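Local coordinates for phosphoglycerate kinase (Coxiella burnetii, PDB 4NG4), which catalyses the reversible transfer of a phosphoryl group between ATP and (2R)-3-phosphoglycerate, an ATP-linked step of glycolysis, at residues 137-151 with 164-178. Sequence-based numbering, arbitrary orientation.
Sequences AKRMAELCDIFVMDA and GVAAYAKLACAGPLL
Strands 146-149 and 171-174 run parallel, their axes 21° apart, with Phe147 beside Ala172, Val148 beside Cys173 and Met149 beside Ala174; the bonds from Phe147 N to Leu171 O (2.8 Å) and from Cys173 N to Phe147 O set this register. The ladder continues through Met149 N to Cys173 O, and Gly175 N, at the N-cap of the next helix, bonds to Met149 O. With helix 160-168 the two strands form a beta-alpha-beta unit at one edge of the parallel sheet of the N-terminal domain, strand 171-174 outermost and 26-31 on the other side of 146-149. The Phe147 ring, its CG anti to the backbone N (chi1 178°), turns to the helix: Val165 CG1 sits over one face, 3.5 Å from Phe147 CZ, and Ala166 CB approaches obliquely. On the other face of the sheet, Val148 CG2 packs against Cys173 SG. Helix segments 137-142 and 164-168 cross at -60° with their axes 7.7 Å apart, the small Ala137 facing Gly164 and Ala141 facing the Tyr168-Ala169 backbone. Val165 CG2 rests on Met140 CB, while Lys138 lays CG over the Tyr168 ring, 4.2 Å from its centroid. The bent Lys170 chain brings NZ back to Cys144 O (2.7 Å), from above the carbonyl plane. At the opposite end, buried Asp150 offers the syn lone pair of OD1 to Leu177 N at 2.9 Å, in the first turn of helix 176-190; OD2 bonds Thr54 OG1, so both carboxylate oxygens are held. Beside it, the Leu178 and Met149 side chains cross at about a right angle, CD1 of the leucine touching CG of the methionine.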
# COMPACT_ATOMS: atom_id res chain seq x y z
N ALA A 137 -22.97 -5.37 12.47
CA ALA A 137 -21.74 -5.21 13.25
C ALA A 137 -21.92 -5.69 14.67
O ALA A 137 -21.09 -6.43 15.18
CB ALA A 137 -21.29 -3.77 13.24
N LYS A 138 -23.00 -5.26 15.32
CA LYS A 138 -23.31 -5.69 16.69
C LYS A 138 -23.37 -7.22 16.77
O LYS A 138 -22.92 -7.81 17.74
CB LYS A 138 -24.62 -5.07 17.16
CG LYS A 138 -24.52 -3.61 17.50
CD LYS A 138 -25.90 -2.96 17.63
CE LYS A 138 -25.80 -1.55 18.20
NZ LYS A 138 -27.12 -0.84 18.20
N ARG A 139 -23.90 -7.85 15.73
CA ARG A 139 -24.06 -9.30 15.69
C ARG A 139 -22.70 -9.99 15.60
O ARG A 139 -22.48 -11.02 16.24
CB ARG A 139 -24.94 -9.70 14.50
CG ARG A 139 -25.75 -10.98 14.69
CD ARG A 139 -27.05 -10.92 13.87
NE ARG A 139 -26.82 -10.52 12.47
CZ ARG A 139 -27.76 -10.13 11.62
NH1 ARG A 139 -29.04 -10.08 11.99
NH2 ARG A 139 -27.44 -9.80 10.37
N MET A 140 -21.81 -9.44 14.78
CA MET A 140 -20.43 -9.91 14.70
C MET A 140 -19.72 -9.77 16.05
O MET A 140 -18.94 -10.63 16.44
CB MET A 140 -19.64 -9.14 13.63
CG MET A 140 -20.11 -9.34 12.18
SD MET A 140 -18.93 -8.73 10.95
CE MET A 140 -19.64 -9.32 9.44
N ALA A 141 -20.02 -8.67 16.76
CA ALA A 141 -19.41 -8.39 18.06
C ALA A 141 -19.93 -9.31 19.16
O ALA A 141 -19.23 -9.58 20.14
CB ALA A 141 -19.67 -6.95 18.45
N GLU A 142 -21.17 -9.77 18.98
CA GLU A 142 -21.80 -10.77 19.85
C GLU A 142 -21.00 -12.08 19.84
O GLU A 142 -20.81 -12.70 20.89
CB GLU A 142 -23.23 -11.04 19.35
CG GLU A 142 -24.26 -11.37 20.41
CD GLU A 142 -24.59 -10.19 21.31
OE1 GLU A 142 -24.09 -9.07 21.06
OE2 GLU A 142 -25.36 -10.38 22.28
N LEU A 143 -20.51 -12.47 18.66
CA LEU A 143 -19.88 -13.78 18.44
C LEU A 143 -18.47 -13.95 19.03
O LEU A 143 -17.90 -15.04 18.95
CB LEU A 143 -19.82 -14.08 16.93
CG LEU A 143 -21.15 -14.15 16.16
CD1 LEU A 143 -20.89 -14.02 14.66
CD2 LEU A 143 -21.92 -15.43 16.46
N CYS A 144 -17.90 -12.90 19.64
CA CYS A 144 -16.52 -13.01 20.13
C CYS A 144 -16.24 -12.21 21.41
O CYS A 144 -16.89 -11.20 21.70
CB CYS A 144 -15.55 -12.57 19.04
SG CYS A 144 -15.32 -10.79 18.98
N ASP A 145 -15.25 -12.68 22.16
CA ASP A 145 -14.73 -11.96 23.32
C ASP A 145 -13.78 -10.86 22.84
O ASP A 145 -13.89 -9.72 23.29
CB ASP A 145 -13.94 -12.90 24.23
CG ASP A 145 -14.81 -13.96 24.86
OD1 ASP A 145 -15.70 -13.59 25.65
OD2 ASP A 145 -14.59 -15.16 24.57
N ILE A 146 -12.86 -11.22 21.95
CA ILE A 146 -11.86 -10.29 21.43
C ILE A 146 -11.88 -10.23 19.90
O ILE A 146 -12.01 -11.26 19.24
CB ILE A 146 -10.43 -10.68 21.87
CG1 ILE A 146 -10.32 -10.76 23.40
CG2 ILE A 146 -9.41 -9.68 21.33
CD1 ILE A 146 -9.02 -11.33 23.86
N PHE A 147 -11.76 -9.02 19.36
CA PHE A 147 -11.60 -8.81 17.92
C PHE A 147 -10.20 -8.33 17.62
O PHE A 147 -9.72 -7.39 18.25
CB PHE A 147 -12.61 -7.79 17.41
CG PHE A 147 -12.47 -7.49 15.94
CD1 PHE A 147 -12.59 -8.50 14.99
CD2 PHE A 147 -12.21 -6.20 15.50
CE1 PHE A 147 -12.48 -8.24 13.65
CE2 PHE A 147 -12.08 -5.92 14.15
CZ PHE A 147 -12.21 -6.95 13.22
N VAL A 148 -9.55 -8.96 16.64
CA VAL A 148 -8.21 -8.60 16.22
C VAL A 148 -8.22 -8.15 14.76
O VAL A 148 -8.38 -8.98 13.86
CB VAL A 148 -7.25 -9.79 16.38
CG1 VAL A 148 -5.83 -9.37 16.08
CG2 VAL A 148 -7.33 -10.33 17.77
N MET A 149 -8.09 -6.84 14.53
CA MET A 149 -7.95 -6.30 13.19
C MET A 149 -6.52 -6.47 12.74
O MET A 149 -5.65 -5.71 13.13
CB MET A 149 -8.35 -4.82 13.12
CG MET A 149 -8.23 -4.17 11.72
SD MET A 149 -8.88 -5.20 10.39
CE MET A 149 -9.25 -3.97 9.14
N ASP A 150 -6.30 -7.47 11.89
CA ASP A 150 -4.98 -7.80 11.38
C ASP A 150 -4.97 -7.65 9.85
O ASP A 150 -4.29 -8.42 9.18
CB ASP A 150 -4.65 -9.23 11.79
CG ASP A 150 -3.19 -9.59 11.59
OD1 ASP A 150 -2.31 -8.77 11.95
OD2 ASP A 150 -2.93 -10.71 11.08
N ALA A 151 -5.69 -6.65 9.33
CA ALA A 151 -5.90 -6.50 7.87
C ALA A 151 -5.71 -5.06 7.32
O ALA A 151 -6.67 -4.42 6.85
CB ALA A 151 -7.28 -7.03 7.51
N GLY A 164 -17.05 -1.52 11.88
CA GLY A 164 -18.23 -1.64 12.72
C GLY A 164 -18.06 -2.63 13.86
O GLY A 164 -18.36 -2.31 15.01
N VAL A 165 -17.56 -3.83 13.54
CA VAL A 165 -17.39 -4.87 14.55
C VAL A 165 -16.48 -4.39 15.68
O VAL A 165 -16.79 -4.61 16.86
CB VAL A 165 -16.86 -6.20 13.96
CG1 VAL A 165 -15.54 -6.01 13.24
CG2 VAL A 165 -16.72 -7.23 15.05
N ALA A 166 -15.38 -3.72 15.32
CA ALA A 166 -14.44 -3.18 16.32
C ALA A 166 -15.06 -2.08 17.18
O ALA A 166 -14.66 -1.89 18.33
CB ALA A 166 -13.17 -2.66 15.65
N ALA A 167 -16.04 -1.37 16.63
CA ALA A 167 -16.74 -0.33 17.37
C ALA A 167 -17.51 -0.91 18.56
O ALA A 167 -17.57 -0.27 19.62
CB ALA A 167 -17.68 0.44 16.46
N TYR A 168 -18.06 -2.12 18.39
CA TYR A 168 -18.95 -2.73 19.40
C TYR A 168 -18.46 -4.06 20.03
O TYR A 168 -19.23 -4.73 20.72
CB TYR A 168 -20.34 -2.98 18.78
CG TYR A 168 -20.98 -1.76 18.16
CD1 TYR A 168 -21.55 -0.77 18.97
CD2 TYR A 168 -21.01 -1.58 16.78
CE1 TYR A 168 -22.14 0.36 18.42
CE2 TYR A 168 -21.61 -0.45 16.21
CZ TYR A 168 -22.17 0.52 17.04
OH TYR A 168 -22.76 1.64 16.51
N ALA A 169 -17.20 -4.43 19.80
CA ALA A 169 -16.65 -5.68 20.34
C ALA A 169 -16.10 -5.46 21.75
O ALA A 169 -15.41 -4.47 21.99
CB ALA A 169 -15.56 -6.22 19.44
N LYS A 170 -16.42 -6.38 22.67
CA LYS A 170 -15.97 -6.34 24.09
C LYS A 170 -14.54 -5.83 24.25
O LYS A 170 -14.27 -4.96 25.06
CB LYS A 170 -16.04 -7.74 24.71
CG LYS A 170 -17.35 -8.07 25.44
CD LYS A 170 -17.80 -9.51 25.19
CE LYS A 170 -18.48 -9.63 23.80
NZ LYS A 170 -18.96 -11.01 23.49
N LEU A 171 -13.64 -6.39 23.44
CA LEU A 171 -12.22 -6.07 23.48
C LEU A 171 -11.72 -6.03 22.03
O LEU A 171 -11.91 -6.99 21.28
CB LEU A 171 -11.51 -7.14 24.31
CG LEU A 171 -10.43 -6.75 25.34
CD1 LEU A 171 -10.57 -5.31 25.82
CD2 LEU A 171 -10.45 -7.71 26.54
N ALA A 172 -11.12 -4.91 21.61
CA ALA A 172 -10.65 -4.77 20.22
C ALA A 172 -9.19 -4.33 20.16
O ALA A 172 -8.75 -3.50 20.97
CB ALA A 172 -11.53 -3.79 19.45
N CYS A 173 -8.44 -4.90 19.22
CA CYS A 173 -7.01 -4.64 19.10
C CYS A 173 -6.52 -4.89 17.67
O CYS A 173 -7.28 -5.30 16.79
CB CYS A 173 -6.25 -5.54 20.06
SG CYS A 173 -6.47 -7.26 19.70
N ALA A 174 -5.23 -4.64 17.45
CA ALA A 174 -4.59 -4.91 16.17
C ALA A 174 -3.70 -6.15 16.28
O ALA A 174 -3.11 -6.40 17.33
CB ALA A 174 -3.79 -3.70 15.72
N GLY A 175 -3.60 -6.91 15.19
CA GLY A 175 -2.71 -8.05 15.11
C GLY A 175 -1.31 -7.61 14.72
O GLY A 175 -1.10 -6.43 14.42
N PRO A 176 -0.34 -8.55 14.71
CA PRO A 176 1.06 -8.23 14.39
C PRO A 176 1.36 -7.76 12.95
O PRO A 176 2.31 -7.02 12.73
CB PRO A 176 1.81 -9.53 14.72
CG PRO A 176 0.80 -10.58 14.64
CD PRO A 176 -0.50 -9.97 15.06
N LEU A 177 0.56 -8.17 11.96
CA LEU A 177 0.80 -7.71 10.59
C LEU A 177 0.49 -6.22 10.45
O LEU A 177 1.31 -5.46 9.95
CB LEU A 177 0.00 -8.52 9.57
CG LEU A 177 0.73 -9.76 9.06
CD1 LEU A 177 1.12 -10.69 10.21
CD2 LEU A 177 -0.14 -10.48 8.05
N LEU A 178 -0.68 -5.81 10.92
CA LEU A 178 -1.08 -4.41 10.93
C LEU A 178 -0.05 -3.66 11.77
O LEU A 178 0.26 -2.50 11.47
CB LEU A 178 -2.51 -4.26 11.47
CG LEU A 178 -3.22 -2.91 11.37
CD1 LEU A 178 -4.71 -3.13 11.35
CD2 LEU A 178 -2.82 -1.97 12.51